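Local coordinates for putative transcriptional regulator TRANSCRIPTION REGULATOR protein (Rhizobium meliloti, PDB 5NLA) that activates transcription in response to c-di-GMP, which it binds by a PilZ-like mechanism, and so regulates extracellular polysaccharide production, at residues H123-F129 against E149-L155; V142-G146 against N189-L193; S154-P158 against A247-E253; P105-R111 against Y159-D165; Y204-M208 against I223-I227. All coordinates share one frame; numbering follows the deposited sequence.

Contact 1: H123-F129 against E149-L155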
# COMPACT_ATOMS: atom_id res chain seq x y z
N HIS A 123 0.79 -0.34 4.42
CA HIS A 123 0.34 -1.46 3.64
C HIS A 123 1.49 -1.95 2.75
O HIS A 123 2.42 -1.20 2.47
CB HIS A 123 -0.86 -1.07 2.76
CG HIS A 123 -2.11 -0.72 3.52
ND1 HIS A 123 -2.18 0.33 4.40
CD2 HIS A 123 -3.34 -1.29 3.51
CE1 HIS A 123 -3.40 0.39 4.91
NE2 HIS A 123 -4.12 -0.58 4.38
N TRP A 124 1.42 -3.21 2.35
CA TRP A 124 2.25 -3.73 1.27
C TRP A 124 1.52 -3.34 -0.02
O TRP A 124 0.36 -3.67 -0.22
CB TRP A 124 2.38 -5.24 1.36
CG TRP A 124 2.78 -5.74 2.71
CD1 TRP A 124 1.97 -6.23 3.66
CD2 TRP A 124 4.11 -5.78 3.25
NE1 TRP A 124 2.69 -6.58 4.77
CE2 TRP A 124 4.01 -6.31 4.54
CE3 TRP A 124 5.37 -5.41 2.77
CZ2 TRP A 124 5.11 -6.50 5.36
CZ3 TRP A 124 6.47 -5.58 3.59
CH2 TRP A 124 6.33 -6.13 4.87
N ASN A 125 2.21 -2.62 -0.89
CA ASN A 125 1.62 -2.14 -2.13
C ASN A 125 2.19 -2.98 -3.27
O ASN A 125 3.41 -3.10 -3.43
CB ASN A 125 1.97 -0.65 -2.32
CG ASN A 125 1.07 0.07 -3.33
OD1 ASN A 125 1.42 1.17 -3.76
ND2 ASN A 125 -0.07 -0.50 -3.69
N VAL A 126 1.29 -3.60 -4.02
CA VAL A 126 1.66 -4.25 -5.28
C VAL A 126 0.82 -3.62 -6.36
O VAL A 126 -0.39 -3.46 -6.20
CB VAL A 126 1.41 -5.75 -5.20
CG1 VAL A 126 1.37 -6.37 -6.58
CG2 VAL A 126 2.49 -6.39 -4.34
N GLY A 127 1.46 -3.24 -7.46
CA GLY A 127 0.77 -2.52 -8.53
C GLY A 127 1.16 -3.03 -9.90
O GLY A 127 2.34 -3.12 -10.20
N LEU A 128 0.16 -3.36 -10.70
CA LEU A 128 0.34 -3.84 -12.07
C LEU A 128 -0.01 -2.74 -13.06
O LEU A 128 -1.06 -2.13 -12.91
CB LEU A 128 -0.61 -5.00 -12.34
CG LEU A 128 -0.62 -5.59 -13.74
CD1 LEU A 128 0.74 -6.19 -14.08
CD2 LEU A 128 -1.72 -6.63 -13.82
N PHE A 129 0.81 -2.54 -14.08
CA PHE A 129 0.51 -1.56 -15.14
C PHE A 129 -0.10 -2.25 -16.35
O PHE A 129 0.50 -3.18 -16.91
CB PHE A 129 1.78 -0.80 -15.56
CG PHE A 129 2.19 0.28 -14.59
CD1 PHE A 129 2.48 -0.02 -13.27
CD2 PHE A 129 2.28 1.59 -15.01
CE1 PHE A 129 2.85 0.97 -12.38
CE2 PHE A 129 2.65 2.59 -14.12
CZ PHE A 129 2.93 2.28 -12.81
N GLU A 149 3.87 -5.48 -15.97
CA GLU A 149 4.76 -5.75 -14.84
C GLU A 149 4.20 -5.17 -13.56
O GLU A 149 3.42 -4.20 -13.60
CB GLU A 149 6.12 -5.12 -15.06
CG GLU A 149 6.79 -5.45 -16.38
CD GLU A 149 8.24 -5.02 -16.38
OE1 GLU A 149 8.49 -3.79 -16.30
OE2 GLU A 149 9.12 -5.91 -16.42
N PHE A 150 4.63 -5.74 -12.43
CA PHE A 150 4.28 -5.24 -11.10
C PHE A 150 5.44 -4.52 -10.45
O PHE A 150 6.59 -4.94 -10.59
CB PHE A 150 3.94 -6.38 -10.15
CG PHE A 150 2.74 -7.17 -10.53
CD1 PHE A 150 2.85 -8.22 -11.43
CD2 PHE A 150 1.50 -6.90 -9.95
CE1 PHE A 150 1.73 -8.97 -11.77
CE2 PHE A 150 0.38 -7.64 -10.29
CZ PHE A 150 0.49 -8.68 -11.20
N PHE A 151 5.14 -3.46 -9.70
CA PHE A 151 6.05 -3.00 -8.64
C PHE A 151 5.60 -3.65 -7.34
O PHE A 151 4.41 -3.92 -7.14
CB PHE A 151 6.11 -1.46 -8.52
CG PHE A 151 4.87 -0.81 -7.95
CD1 PHE A 151 4.63 -0.78 -6.57
CD2 PHE A 151 3.94 -0.19 -8.78
CE1 PHE A 151 3.48 -0.18 -6.06
CE2 PHE A 151 2.80 0.42 -8.28
CZ PHE A 151 2.57 0.42 -6.91
N PHE A 152 6.57 -3.91 -6.46
CA PHE A 152 6.29 -4.20 -5.06
C PHE A 152 7.00 -3.17 -4.17
O PHE A 152 8.17 -2.86 -4.38
CB PHE A 152 6.71 -5.62 -4.69
CG PHE A 152 6.84 -5.84 -3.22
CD1 PHE A 152 5.72 -5.99 -2.41
CD2 PHE A 152 8.10 -5.85 -2.61
CE1 PHE A 152 5.84 -6.17 -1.05
CE2 PHE A 152 8.23 -6.02 -1.25
CZ PHE A 152 7.10 -6.18 -0.47
N ARG A 153 6.27 -2.69 -3.15
CA ARG A 153 6.75 -1.66 -2.23
C ARG A 153 5.97 -1.70 -0.91
O ARG A 153 4.74 -1.82 -0.92
CB ARG A 153 6.54 -0.26 -2.85
CG ARG A 153 7.72 0.31 -3.60
CD ARG A 153 7.60 1.81 -3.76
NE ARG A 153 6.41 2.18 -4.51
CZ ARG A 153 6.27 2.13 -5.85
NH1 ARG A 153 7.24 1.67 -6.66
NH2 ARG A 153 5.12 2.51 -6.38
N SER A 154 6.68 -1.56 0.21
CA SER A 154 6.02 -1.20 1.46
C SER A 154 5.76 0.30 1.53
O SER A 154 6.61 1.11 1.12
CB SER A 154 6.84 -1.58 2.65
OG SER A 154 6.13 -1.21 3.82
N LEU A 155 4.61 0.67 2.07
CA LEU A 155 4.29 2.07 2.28
C LEU A 155 4.92 2.64 3.56
O LEU A 155 4.71 3.81 3.87
CB LEU A 155 2.78 2.26 2.29
CG LEU A 155 2.06 1.82 1.01
CD1 LEU A 155 0.59 2.12 1.15
CD2 LEU A 155 2.62 2.53 -0.21
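The shortest polar bond here runs from Asn125 N to Arg153 O, 2.7 Å, and Arg153 N returns a bond to Asn125 O. Gly127 and Phe151 form the next hydrogen-bonded pair of the antiparallel strands 124-129 and 150-154. Phe151 CG stands between its backbone N and carbonyl carbon (chi1 71°), which swings the ring across the partner strand. One face takes Gly127 CA, 3.9 Å from the ring centroid in a CH-pi contact; a CB on Gly127 would collide there, so glycine suits the place. Arg153 NH2 lies over the opposite face, its NH1 bonded to Asn190 OD1, while Asn125 OD1 and Phe129 CE1 meet the edge; Asn125 ND2 binds Leu171 O. With an alanine in place of Phe151, Gly127 and the Arg153 guanidinium would probably both lose the ring between them. On the sheet's other face Leu128 CD1 sits over Phe150, 3.8 Å from its centroid. Because backbone N-H and C=O groups satisfy one another in this buried pair, most side chains can be given over to aromatic and aliphatic packing.

Contact 2: V142-G146 against N189-L193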
# COMPACT_ATOMS: atom_id res chain seq x y z
N VAL A 142 17.07 2.99 -8.47
CA VAL A 142 15.91 3.21 -9.33
C VAL A 142 15.46 1.90 -9.94
O VAL A 142 16.26 1.05 -10.31
CB VAL A 142 16.18 4.23 -10.45
CG1 VAL A 142 14.91 4.49 -11.25
CG2 VAL A 142 16.72 5.52 -9.87
N THR A 143 14.15 1.78 -10.06
CA THR A 143 13.48 0.62 -10.58
C THR A 143 12.46 1.13 -11.60
O THR A 143 11.81 2.15 -11.37
CB THR A 143 12.81 -0.12 -9.41
OG1 THR A 143 13.74 -1.06 -8.89
CG2 THR A 143 11.57 -0.85 -9.83
N GLU A 144 12.34 0.42 -12.71
CA GLU A 144 11.41 0.78 -13.78
C GLU A 144 10.37 -0.31 -13.96
O GLU A 144 10.71 -1.46 -14.14
CB GLU A 144 12.15 0.98 -15.10
CG GLU A 144 11.24 1.50 -16.19
CD GLU A 144 11.85 1.48 -17.56
OE1 GLU A 144 13.01 1.03 -17.71
OE2 GLU A 144 11.15 1.92 -18.49
N THR A 145 9.10 0.08 -13.94
CA THR A 145 7.98 -0.83 -14.08
C THR A 145 7.27 -0.40 -15.34
O THR A 145 6.87 0.75 -15.45
CB THR A 145 6.99 -0.70 -12.90
OG1 THR A 145 7.63 -1.09 -11.66
CG2 THR A 145 5.76 -1.58 -13.12
N GLY A 146 7.12 -1.32 -16.29
CA GLY A 146 6.40 -1.05 -17.53
C GLY A 146 5.17 -1.90 -17.67
O GLY A 146 4.87 -2.70 -16.79
N ASN A 189 12.24 -4.54 -1.24
CA ASN A 189 11.41 -3.35 -1.38
C ASN A 189 11.79 -2.60 -2.65
O ASN A 189 12.99 -2.47 -2.96
CB ASN A 189 11.58 -2.41 -0.18
CG ASN A 189 10.53 -1.31 -0.17
OD1 ASN A 189 9.34 -1.61 -0.15
ND2 ASN A 189 10.96 -0.06 -0.19
N ASN A 190 10.77 -2.11 -3.36
CA ASN A 190 10.92 -1.38 -4.62
C ASN A 190 11.57 -2.25 -5.68
O ASN A 190 12.61 -1.90 -6.24
CB ASN A 190 11.68 -0.06 -4.43
CG ASN A 190 11.39 0.94 -5.52
OD1 ASN A 190 10.23 1.27 -5.81
ND2 ASN A 190 12.46 1.45 -6.14
N SER A 191 10.95 -3.40 -5.95
CA SER A 191 11.40 -4.27 -7.03
C SER A 191 10.30 -4.49 -8.06
O SER A 191 9.14 -4.16 -7.86
CB SER A 191 11.91 -5.59 -6.47
OG SER A 191 10.99 -6.13 -5.55
N VAL A 192 10.71 -5.05 -9.19
CA VAL A 192 9.80 -5.35 -10.28
C VAL A 192 9.50 -6.84 -10.27
O VAL A 192 10.40 -7.65 -9.99
CB VAL A 192 10.40 -4.99 -11.66
CG1 VAL A 192 9.29 -4.83 -12.69
CG2 VAL A 192 11.22 -3.72 -11.58
N LEU A 193 8.26 -7.19 -10.58
CA LEU A 193 7.88 -8.57 -10.77
C LEU A 193 7.55 -8.76 -12.24
O LEU A 193 6.59 -8.18 -12.74
CB LEU A 193 6.69 -8.94 -9.88
CG LEU A 193 6.74 -8.38 -8.46
CD1 LEU A 193 5.44 -8.69 -7.72
CD2 LEU A 193 7.95 -8.93 -7.71
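Strands 142-145 and 191-193 run in nearly the same direction, 24° apart, but their axes come no closer than 6.7 Å, and no backbone hydrogen bond links them. Side chains bridge the gap instead. Thr143 OG1 donates to Asn190 O at 3.0 Å, reaching it from a position tilted 33° out of the carbonyl plane. The threonine's two branches divide the work: CG2, anti to the backbone N, meets Val192 CG2 at 3.4 Å, while the hydroxyl takes the carbonyl. The two strands are outermost in different sheets, 141-145 in a five-stranded one and 191-193 in a seven-stranded one, so the contact joins two sheet edges, consistent with the cupin-like barrel of AraC-type regulators. Asn190 and Ser191 both face Phe152 in a G1 beta bulge, and asparagine readily adopts the positive phi (61°) required of Asn190. The Asn190 amide makes further ties, ND2 to Thr136 O and OD1 to Arg153 NH1, while ND2 also packs against Thr143 CB at 3.6 Å. Beta-branched Val192 splays over the opposing backbone, its CG2 lying 3.5 Å from Glu144 O, and its CG1 lies 4.2 Å from Thr145 OG1.

Contact 3: S154-P158 against A247-E253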
# COMPACT_ATOMS: atom_id res chain seq x y z
N SER A 154 6.68 -1.56 0.21
CA SER A 154 6.02 -1.20 1.46
C SER A 154 5.76 0.30 1.53
O SER A 154 6.61 1.11 1.12
CB SER A 154 6.84 -1.58 2.65
OG SER A 154 6.13 -1.21 3.82
N LEU A 155 4.61 0.67 2.07
CA LEU A 155 4.29 2.07 2.28
C LEU A 155 4.92 2.64 3.56
O LEU A 155 4.71 3.81 3.87
CB LEU A 155 2.78 2.26 2.29
CG LEU A 155 2.06 1.82 1.01
CD1 LEU A 155 0.59 2.12 1.15
CD2 LEU A 155 2.62 2.53 -0.21
N GLY A 156 5.67 1.82 4.29
CA GLY A 156 6.46 2.26 5.42
C GLY A 156 7.86 2.76 5.10
O GLY A 156 8.50 3.37 5.96
N TYR A 157 8.36 2.48 3.89
CA TYR A 157 9.63 3.04 3.42
C TYR A 157 9.35 4.17 2.44
O TYR A 157 8.43 4.07 1.62
CB TYR A 157 10.50 2.01 2.71
CG TYR A 157 11.27 1.10 3.62
CD1 TYR A 157 12.25 1.61 4.47
CD2 TYR A 157 11.07 -0.29 3.59
CE1 TYR A 157 12.98 0.77 5.30
CE2 TYR A 157 11.80 -1.14 4.41
CZ TYR A 157 12.76 -0.61 5.27
OH TYR A 157 13.49 -1.45 6.08
N PRO A 158 10.15 5.25 2.51
CA PRO A 158 9.97 6.34 1.57
C PRO A 158 10.37 5.98 0.15
O PRO A 158 11.15 5.05 -0.07
CB PRO A 158 10.88 7.45 2.11
CG PRO A 158 11.88 6.76 2.96
CD PRO A 158 11.27 5.48 3.44
N ALA A 247 17.60 1.43 4.84
CA ALA A 247 16.40 1.09 5.61
C ALA A 247 16.00 2.12 6.70
O ALA A 247 16.29 1.93 7.88
CB ALA A 247 16.55 -0.31 6.22
N LYS A 248 15.33 3.19 6.26
CA LYS A 248 14.72 4.18 7.17
C LYS A 248 13.21 3.97 7.23
O LYS A 248 12.42 4.67 6.59
CB LYS A 248 15.07 5.60 6.72
CG LYS A 248 16.49 6.04 7.07
CD LYS A 248 16.70 6.30 8.57
CE LYS A 248 16.13 7.64 9.02
NZ LYS A 248 16.99 8.79 8.64
N MET A 249 12.82 2.98 8.02
CA MET A 249 11.43 2.54 8.15
C MET A 249 10.59 3.54 8.98
O MET A 249 11.06 4.07 10.00
CB MET A 249 11.40 1.13 8.79
CG MET A 249 10.07 0.40 8.70
SD MET A 249 10.05 -1.25 9.43
CE MET A 249 11.25 -2.02 8.36
N GLY A 250 9.36 3.77 8.53
CA GLY A 250 8.42 4.66 9.23
C GLY A 250 7.87 4.05 10.52
O GLY A 250 7.87 2.82 10.68
N VAL A 251 7.42 4.91 11.44
CA VAL A 251 6.94 4.45 12.73
C VAL A 251 5.93 3.31 12.65
O VAL A 251 6.13 2.30 13.31
CB VAL A 251 6.39 5.57 13.67
CG1 VAL A 251 7.53 6.36 14.28
CG2 VAL A 251 5.37 6.49 12.99
N MET A 252 4.88 3.45 11.85
CA MET A 252 3.77 2.49 11.88
C MET A 252 4.19 1.11 11.42
O MET A 252 3.75 0.11 11.99
CB MET A 252 2.58 2.95 11.04
CG MET A 252 1.31 2.11 11.20
SD MET A 252 0.73 1.84 12.90
CE MET A 252 -0.93 2.45 12.63
N GLU A 253 5.05 1.05 10.41
CA GLU A 253 5.60 -0.23 9.95
C GLU A 253 6.45 -0.85 11.07
O GLU A 253 6.38 -2.05 11.32
CB GLU A 253 6.39 -0.04 8.64
CG GLU A 253 6.23 -1.14 7.59
CD GLU A 253 7.43 -2.04 7.47
OE1 GLU A 253 7.88 -2.52 8.53
OE2 GLU A 253 7.90 -2.26 6.32
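Gly250 N gives a 2.7 Å hydrogen bond to Gly156 O, tilted 18° from the carbonyl plane. A second link joins side chains: Ser154 OG donates to Glu253 OE2 at 3.2 Å, and OE2 accepts on its anti lone pair, the one turned away from the other carboxylate oxygen. The same hydroxyl accepts from Gly156 N at 3.1 Å, so it works in both directions, holding its own turn while reaching for the helix. A carboxylate suits this spot as a strong acceptor for the serine. Glycine fits position 156 because a CB would run into Glu253 CB, and at Gly250 a CB would press on Gly156 O.

Outside this polar core, Tyr157 lays its ring beside residues 247-249. Its CE1 is 3.8 Å from Ala247 CB and its CZ 3.7 Å from Met249 CE, while Lys248 N lies at the ring's edge. Met249 bends at chi3 (-63°), bringing its methyl to the phenol end. A serine in place of Tyr157 would probably leave Ala247 CB and Met249 CE without their aromatic partner. Pro158 CD then touches Lys248 O at 3.4 Å.

The arrangement is an ST turn within a type I beta turn, Ser154 to Tyr157, docked on the start of helix 251-261, where Gly250 is the N-cap residue; it ties the beta-sheet part of the chain to its C-terminal helices.

Contact 4: P105-R111 against Y159-D165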
# COMPACT_ATOMS: atom_id res chain seq x y z
N PRO A 105 -2.83 10.78 -15.50
CA PRO A 105 -1.85 11.37 -16.43
C PRO A 105 -0.42 11.37 -15.86
O PRO A 105 -0.23 10.98 -14.71
CB PRO A 105 -2.34 12.82 -16.62
CG PRO A 105 -3.73 12.84 -16.11
CD PRO A 105 -3.78 11.80 -15.03
N ALA A 106 0.56 11.79 -16.66
CA ALA A 106 1.95 11.81 -16.21
C ALA A 106 2.08 12.76 -15.04
O ALA A 106 1.62 13.89 -15.11
CB ALA A 106 2.90 12.22 -17.31
N HIS A 107 2.68 12.28 -13.96
CA HIS A 107 2.98 13.12 -12.80
C HIS A 107 4.17 12.53 -12.07
O HIS A 107 4.67 11.46 -12.44
CB HIS A 107 1.77 13.20 -11.86
CG HIS A 107 1.39 11.87 -11.28
ND1 HIS A 107 0.77 10.89 -12.02
CD2 HIS A 107 1.60 11.34 -10.05
CE1 HIS A 107 0.60 9.82 -11.27
NE2 HIS A 107 1.10 10.07 -10.07
N SER A 108 4.65 13.25 -11.07
CA SER A 108 5.66 12.73 -10.19
C SER A 108 5.06 12.59 -8.78
O SER A 108 4.04 13.22 -8.43
CB SER A 108 6.89 13.63 -10.22
OG SER A 108 6.59 14.88 -9.62
N TYR A 109 5.70 11.73 -7.98
CA TYR A 109 5.18 11.35 -6.66
C TYR A 109 6.30 11.20 -5.63
O TYR A 109 7.42 10.78 -5.94
CB TYR A 109 4.36 10.05 -6.76
CG TYR A 109 5.04 8.91 -7.50
CD1 TYR A 109 5.91 8.04 -6.84
CD2 TYR A 109 4.84 8.71 -8.86
CE1 TYR A 109 6.53 7.00 -7.50
CE2 TYR A 109 5.46 7.67 -9.55
CZ TYR A 109 6.31 6.81 -8.86
OH TYR A 109 6.95 5.78 -9.53
N GLU A 110 5.99 11.56 -4.40
CA GLU A 110 6.89 11.34 -3.27
C GLU A 110 6.11 10.89 -2.05
O GLU A 110 5.08 11.48 -1.71
CB GLU A 110 7.67 12.62 -2.93
CG GLU A 110 8.72 12.42 -1.86
CD GLU A 110 9.71 13.58 -1.75
OE1 GLU A 110 9.43 14.67 -2.31
OE2 GLU A 110 10.76 13.39 -1.10
N ARG A 111 6.59 9.82 -1.41
CA ARG A 111 6.20 9.47 -0.04
C ARG A 111 7.47 9.65 0.76
O ARG A 111 8.43 8.91 0.57
CB ARG A 111 5.70 8.05 0.03
CG ARG A 111 5.20 7.63 1.39
CD ARG A 111 4.38 6.36 1.31
NE ARG A 111 3.91 5.95 2.62
CZ ARG A 111 2.89 6.49 3.28
NH1 ARG A 111 2.21 7.53 2.81
NH2 ARG A 111 2.57 6.00 4.47
N TYR A 159 9.77 6.70 -0.80
CA TYR A 159 10.12 6.59 -2.21
C TYR A 159 9.75 7.87 -3.00
O TYR A 159 8.80 8.58 -2.66
CB TYR A 159 9.46 5.36 -2.83
CG TYR A 159 7.94 5.34 -2.81
CD1 TYR A 159 7.20 5.83 -3.89
CD2 TYR A 159 7.26 4.79 -1.76
CE1 TYR A 159 5.81 5.79 -3.90
CE2 TYR A 159 5.87 4.74 -1.75
CZ TYR A 159 5.15 5.24 -2.81
OH TYR A 159 3.77 5.17 -2.76
N ARG A 160 10.55 8.14 -4.02
CA ARG A 160 10.37 9.24 -4.99
C ARG A 160 10.18 8.57 -6.34
O ARG A 160 10.84 7.56 -6.64
CB ARG A 160 11.64 10.12 -5.07
CG ARG A 160 11.74 11.23 -4.04
CD ARG A 160 13.15 11.47 -3.49
NE ARG A 160 13.82 10.26 -2.99
CZ ARG A 160 13.47 9.53 -1.90
NH1 ARG A 160 12.43 9.86 -1.12
NH2 ARG A 160 14.19 8.44 -1.60
N GLY A 161 9.33 9.13 -7.19
CA GLY A 161 9.34 8.72 -8.58
C GLY A 161 8.51 9.54 -9.53
O GLY A 161 7.98 10.59 -9.19
N ARG A 162 8.44 9.04 -10.76
CA ARG A 162 7.65 9.64 -11.81
C ARG A 162 6.94 8.53 -12.56
O ARG A 162 7.50 7.43 -12.73
CB ARG A 162 8.53 10.39 -12.81
CG ARG A 162 9.49 11.42 -12.23
CD ARG A 162 10.27 12.20 -13.29
NE ARG A 162 10.40 11.48 -14.56
CZ ARG A 162 9.53 11.53 -15.58
NH1 ARG A 162 8.41 12.27 -15.54
NH2 ARG A 162 9.77 10.81 -16.67
N MET A 163 5.72 8.79 -13.00
CA MET A 163 5.14 7.95 -14.02
C MET A 163 4.65 8.75 -15.21
O MET A 163 4.28 9.92 -15.13
CB MET A 163 4.03 7.02 -13.48
CG MET A 163 2.84 7.70 -12.84
SD MET A 163 1.63 6.49 -12.27
CE MET A 163 2.42 6.19 -10.71
N THR A 164 4.68 8.07 -16.33
CA THR A 164 4.08 8.53 -17.55
C THR A 164 2.55 8.43 -17.27
O THR A 164 2.14 8.05 -16.14
CB THR A 164 4.64 7.64 -18.70
OG1 THR A 164 4.81 8.43 -19.87
CG2 THR A 164 3.78 6.46 -19.00
N ASP A 165 1.71 8.78 -18.25
CA ASP A 165 0.28 8.48 -18.13
C ASP A 165 0.13 6.97 -18.07
O ASP A 165 0.89 6.25 -18.70
CB ASP A 165 -0.53 9.10 -19.27
CG ASP A 165 -0.33 8.40 -20.62
OD1 ASP A 165 0.74 7.84 -20.92
OD2 ASP A 165 -1.27 8.45 -21.43
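Strands 107-111 and 159-163 run antiparallel at 167°, joined by six backbone hydrogen bonds across the hydrogen-bonded pairs His107-Met163, Tyr109-Gly161 and Arg111-Tyr159. The side chains of His107, Tyr109, Arg111, Tyr159 and Met163 share one face. There Tyr109 leans over the partner strand with CG between its backbone N and carbonyl carbon (chi1 50°), and Gly161 CA lies 3.8 Å from its ring centroid in a CH-pi contact. Glycine suits the place opposite, since a CB would run into Tyr109 OH, which is hydrogen-bonded to Thr136 OG1. Tyr109 CD1 meets the edge of Tyr159, 3.7 Å from CE1, the side chains crossing at about a right angle. One face of Tyr159 receives Arg111 CB, 4.0 Å from its centroid. Met163 packs against two rings, its CE 3.6 Å from Tyr109 CE2 and its CG 3.5 Å from His107 CE1. The imidazole ND1 donates to Pro105 O in the ring plane. On the other face Glu110 OE2 and Arg160 NH1 form a long salt bridge of 3.9 Å, and Arg160 NH2 has a second partner in Glu137. Arg111 ends on Leu155 O, Leu70 O and Ser119 OG, while strands 72-74 and 134-138 flank the pair within the five-stranded sheet.

Contact 5: Y204-M208 against I223-I227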
# COMPACT_ATOMS: atom_id res chain seq x y z
N TYR A 204 -4.55 -13.91 -12.74
CA TYR A 204 -5.51 -14.04 -11.66
C TYR A 204 -6.20 -12.72 -11.37
O TYR A 204 -7.42 -12.67 -11.23
CB TYR A 204 -4.84 -14.56 -10.37
CG TYR A 204 -5.85 -14.92 -9.29
CD1 TYR A 204 -6.68 -16.03 -9.43
CD2 TYR A 204 -5.99 -14.13 -8.15
CE1 TYR A 204 -7.61 -16.36 -8.46
CE2 TYR A 204 -6.92 -14.46 -7.17
CZ TYR A 204 -7.72 -15.57 -7.33
OH TYR A 204 -8.65 -15.90 -6.37
N ILE A 205 -5.41 -11.65 -11.30
CA ILE A 205 -5.94 -10.30 -11.04
C ILE A 205 -6.88 -9.83 -12.16
O ILE A 205 -7.89 -9.20 -11.88
CB ILE A 205 -4.79 -9.29 -10.78
CG1 ILE A 205 -4.09 -9.62 -9.45
CG2 ILE A 205 -5.31 -7.85 -10.75
CD1 ILE A 205 -2.73 -8.99 -9.31
N ASN A 206 -6.53 -10.14 -13.41
CA ASN A 206 -7.39 -9.84 -14.56
C ASN A 206 -8.73 -10.57 -14.49
O ASN A 206 -9.78 -9.94 -14.65
CB ASN A 206 -6.69 -10.17 -15.88
CG ASN A 206 -5.79 -9.05 -16.34
OD1 ASN A 206 -4.58 -9.06 -16.09
ND2 ASN A 206 -6.38 -8.04 -16.96
N GLY A 207 -8.68 -11.88 -14.25
CA GLY A 207 -9.89 -12.68 -14.04
C GLY A 207 -10.76 -12.17 -12.90
O GLY A 207 -11.98 -12.20 -12.98
N MET A 208 -10.11 -11.70 -11.84
CA MET A 208 -10.80 -11.10 -10.70
C MET A 208 -11.43 -9.76 -11.09
O MET A 208 -12.63 -9.56 -10.88
CB MET A 208 -9.81 -10.92 -9.54
CG MET A 208 -10.42 -10.53 -8.20
SD MET A 208 -9.19 -9.80 -7.10
CE MET A 208 -8.80 -8.27 -7.96
N ILE A 223 -10.01 -15.73 -2.13
CA ILE A 223 -9.37 -14.82 -3.09
C ILE A 223 -8.19 -14.15 -2.41
O ILE A 223 -7.08 -14.16 -2.94
CB ILE A 223 -10.35 -13.76 -3.66
CG1 ILE A 223 -11.40 -14.41 -4.56
CG2 ILE A 223 -9.60 -12.70 -4.48
CD1 ILE A 223 -12.57 -13.51 -4.90
N VAL A 224 -8.43 -13.60 -1.22
CA VAL A 224 -7.39 -12.92 -0.45
C VAL A 224 -6.20 -13.85 -0.21
O VAL A 224 -5.05 -13.43 -0.32
CB VAL A 224 -7.90 -12.38 0.92
CG1 VAL A 224 -6.77 -11.71 1.70
CG2 VAL A 224 -9.07 -11.42 0.72
N ARG A 225 -6.50 -15.10 0.11
CA ARG A 225 -5.45 -16.08 0.39
C ARG A 225 -4.58 -16.42 -0.83
O ARG A 225 -3.36 -16.50 -0.69
CB ARG A 225 -6.05 -17.36 1.02
CG ARG A 225 -5.17 -17.92 2.13
CD ARG A 225 -5.85 -19.00 2.95
NE ARG A 225 -5.16 -19.14 4.24
CZ ARG A 225 -5.00 -20.27 4.94
NH1 ARG A 225 -5.49 -21.44 4.51
NH2 ARG A 225 -4.34 -20.22 6.09
N THR A 226 -5.17 -16.59 -2.02
CA THR A 226 -4.35 -16.96 -3.20
C THR A 226 -3.55 -15.73 -3.67
O THR A 226 -2.43 -15.87 -4.14
CB THR A 226 -5.08 -17.67 -4.40
OG1 THR A 226 -5.07 -16.86 -5.59
CG2 THR A 226 -6.51 -18.08 -4.09
N ILE A 227 -4.13 -14.53 -3.52
CA ILE A 227 -3.39 -13.29 -3.78
C ILE A 227 -2.21 -13.15 -2.81
O ILE A 227 -1.12 -12.78 -3.22
CB ILE A 227 -4.31 -12.04 -3.75
CG1 ILE A 227 -5.26 -12.09 -4.95
CG2 ILE A 227 -3.50 -10.74 -3.78
CD1 ILE A 227 -6.30 -10.98 -5.00
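The Tyr204 ring presents one face to Thr226, whose OG1 stands 3.3 Å above the plane, offset toward the rim, and its edge to Ile227, with CG1 3.6 Å from Tyr204 CE2. The phenol end reaches farther, Tyr204 OH lying 3.6 Å from Ile223 CG1. That reach follows from the first torsion: CG is anti to the backbone N (chi1 -171°), and the ring extends from helix 196-211 to helix 220-234. The short helical segments run nearly antiparallel, at 157°, with axes no closer than 11.9 Å, a spacing that calls for long side chains. Met208, one turn after Tyr204, supplies the second long side chain: its SD lies 3.8 Å from Ile227 CD1 and 3.9 Å from Ile223 CG2. Unbranched methionine suits this position because, extended through its first two torsions, it carries SD out to both isoleucines, themselves one turn apart. Met208 and Ile223 also touch Leu94, and Ile227 touches Leu171 and Leu97, so the helix pair rests on the strands of the large sheet. No hydrogen bond crosses between the two segments; their cohesion is dispersion between one aromatic ring, a sulfur and branched aliphatic chains, with the threonine hydroxyl laid on the ring.

In the fold
Contact 1 is the core of the chain, a buried strand pair of the seven-stranded sheet, and contact 4 is its partly exposed counterpart in the five-stranded sheet; both set aromatic rings over glycines, but only contact 4 adds a salt bridge, a long one. Contact 2 joins the edges of these two sheets with sparse side-chain links. It meets contact 1 directly, through Asn189 OD1 to Ser154 N. Contact 3 takes up the chain where contact 1 ends and mixes two hydrogen bonds with aromatic packing where a turn meets a helix start. An arginine of contact 4 reaches the end of contact 1. Contact 5, also buried but purely packed, touches contact 1 through Phe150 and Ile205 and lies across the chain's centre from contact 3, their centres about 26 Å apart.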